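Local coordinates for ESAT-6-like protein EsxG (Mycobacterium smegmatis, PDB 3Q4H) that is a secreted WXG100-family protein of the CFP-10 subfamily that probably pairs with an ESAT-6-like partner as a helical-hairpin heterodimer, at residues A31-A36 / A57-V62. Numbering follows the deposited sequence.
Sequences AQAEQA and ARFVEV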
loop_
_atom_site.group_PDB
_atom_site.type_symbol
_atom_site.label_atom_id
_atom_site.label_comp_id
_atom_site.label_asym_id
_atom_site.label_seq_id
_atom_site.Cartn_x
_atom_site.Cartn_y
_atom_site.Cartn_z
ATOM N N ALA A 31 8.406 11.295 -1.791
ATOM C CA ALA A 31 9.584 11.007 -2.622
ATOM C C ALA A 31 9.526 11.699 -3.985
ATOM O O ALA A 31 10.524 12.254 -4.457
ATOM C CB ALA A 31 9.741 9.523 -2.797
ATOM N N GLN A 32 8.356 11.675 -4.614
ATOM C CA GLN A 32 8.153 12.409 -5.864
ATOM C C GLN A 32 8.227 13.927 -5.673
ATOM O O GLN A 32 8.642 14.646 -6.570
ATOM C CB GLN A 32 6.807 12.036 -6.498
ATOM C CG GLN A 32 6.740 10.603 -6.996
ATOM C CD GLN A 32 5.495 10.341 -7.822
ATOM O OE1 GLN A 32 4.642 9.524 -7.449
ATOM N NE2 GLN A 32 5.374 11.042 -8.947
ATOM N N ALA A 33 7.808 14.415 -4.513
ATOM C CA ALA A 33 7.888 15.844 -4.228
ATOM C C ALA A 33 9.343 16.263 -4.061
ATOM O O ALA A 33 9.728 17.366 -4.444
ATOM C CB ALA A 33 7.085 16.186 -2.991
ATOM N N GLU A 34 10.145 15.364 -3.504
ATOM C CA GLU A 34 11.567 15.602 -3.268
ATOM C C GLU A 34 12.339 15.699 -4.589
ATOM O O GLU A 34 13.173 16.578 -4.758
ATOM C CB GLU A 34 12.120 14.488 -2.365
ATOM C CG GLU A 34 13.637 14.450 -2.192
ATOM C CD GLU A 34 14.178 15.489 -1.238
ATOM O OE1 GLU A 34 13.400 16.331 -0.741
ATOM O OE2 GLU A 34 15.404 15.458 -0.981
ATOM N N GLN A 35 12.045 14.795 -5.521
ATOM C CA GLN A 35 12.648 14.822 -6.857
ATOM C C GLN A 35 12.356 16.126 -7.581
ATOM O O GLN A 35 13.235 16.703 -8.212
ATOM C CB GLN A 35 12.125 13.669 -7.711
ATOM C CG GLN A 35 12.548 12.290 -7.250
ATOM C CD GLN A 35 12.152 11.189 -8.236
ATOM O OE1 GLN A 35 12.562 11.211 -9.400
ATOM N NE2 GLN A 35 11.366 10.221 -7.770
ATOM N N ALA A 36 11.112 16.577 -7.499
ATOM C CA ALA A 36 10.714 17.846 -8.089
ATOM C C ALA A 36 11.406 19.029 -7.410
ATOM O O ALA A 36 11.686 20.026 -8.058
ATOM C CB ALA A 36 9.211 18.004 -8.022
ATOM N N ALA A 57 16.401 21.086 3.768
ATOM C CA ALA A 57 16.898 20.319 4.929
ATOM C C ALA A 57 15.812 20.086 5.982
ATOM O O ALA A 57 15.791 19.060 6.655
ATOM C CB ALA A 57 18.086 21.027 5.557
ATOM N N ARG A 58 14.927 21.065 6.115
ATOM C CA ARG A 58 13.768 20.976 6.985
ATOM C C ARG A 58 12.767 19.940 6.453
ATOM O O ARG A 58 12.265 19.090 7.200
ATOM C CB ARG A 58 13.117 22.358 7.074
ATOM C CG ARG A 58 11.791 22.414 7.790
ATOM C CD ARG A 58 11.909 21.881 9.191
ATOM N NE ARG A 58 10.658 22.035 9.917
ATOM C CZ ARG A 58 10.429 21.556 11.135
ATOM N NH1 ARG A 58 11.367 20.876 11.790
ATOM N NH2 ARG A 58 9.242 21.756 11.696
ATOM N N PHE A 59 12.480 20.016 5.159
ATOM C CA PHE A 59 11.559 19.084 4.539
ATOM C C PHE A 59 12.063 17.644 4.651
ATOM O O PHE A 59 11.300 16.732 4.985
ATOM C CB PHE A 59 11.355 19.459 3.082
ATOM C CG PHE A 59 10.501 18.492 2.327
ATOM C CD1 PHE A 59 9.122 18.529 2.444
ATOM C CD2 PHE A 59 11.074 17.553 1.484
ATOM C CE1 PHE A 59 8.333 17.646 1.745
ATOM C CE2 PHE A 59 10.288 16.668 0.783
ATOM C CZ PHE A 59 8.915 16.712 0.916
ATOM N N VAL A 60 13.348 17.441 4.372
ATOM C CA VAL A 60 13.956 16.116 4.507
ATOM C C VAL A 60 13.880 15.608 5.950
ATOM O O VAL A 60 13.667 14.419 6.164
ATOM C CB VAL A 60 15.424 16.088 3.973
ATOM C CG1 VAL A 60 16.146 14.816 4.385
ATOM C CG2 VAL A 60 15.425 16.221 2.464
ATOM N N GLU A 61 14.023 16.499 6.931
ATOM C CA GLU A 61 13.870 16.117 8.345
ATOM C C GLU A 61 12.437 15.666 8.684
ATOM O O GLU A 61 12.241 14.645 9.336
ATOM C CB GLU A 61 14.272 17.261 9.291
ATOM C CG GLU A 61 13.636 17.122 10.693
ATOM C CD GLU A 61 14.104 18.150 11.711
ATOM O OE1 GLU A 61 14.789 19.131 11.338
ATOM O OE2 GLU A 61 13.767 17.959 12.901
ATOM N N VAL A 62 11.448 16.447 8.271
ATOM C CA VAL A 62 10.069 16.178 8.647
ATOM C C VAL A 62 9.537 14.908 7.960
ATOM O O VAL A 62 8.749 14.172 8.565
ATOM C CB VAL A 62 9.165 17.390 8.356
ATOM C CG1 VAL A 62 7.731 17.109 8.757
ATOM C CG2 VAL A 62 9.675 18.601 9.088
#
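E34 and F59 meet side by side between the two antiparallel arms of the helical hairpin characteristic of the WXG100 family. Helix 8-38 supplies residues 31-36 and helix 47-77 residues 57-62; the axes of these two short segments make 167° between their N-to-C directions and come no closer than 11.6 Å. At that spacing side chains alone bridge the gap, and no hydrogen bond joins the two segments.

F59 points its CB toward the first helix, with CG anti to the backbone N, which extends the ring across the interface. The E34 chain leaves its helix with CG likewise anti to N, then bends at chi2 (77°), bringing the carboxylate to the opposing side chains. The two side chains reach across from facing helices and run alongside one another, each heading the opposite way. E34 OE1 lies at the ring edge, near its plane, 3.4 Å from F59 CD2, and the carboxylate and ring planes differ by just 13°. Such an edge approach would probably set the negative oxygen against the positively polarised C-H rim of the ring. Beyond the ring tip, A33 CB approaches F59 CZ obliquely at 4.3 Å, an apolar contact between buried residues.

The F59 ring also meets an aromatic side chain of the partner protein, their planes steeply inclined, while P10 of a second copy of EsxG packs on E34. A weak hydrogen bond links E34 OE2 to H56, one turn before V60 on the same arm as F59. That oxygen also touches the valine branch lying beside the backbone N: V60 CG2 sits 3.5 Å from E34 OE2.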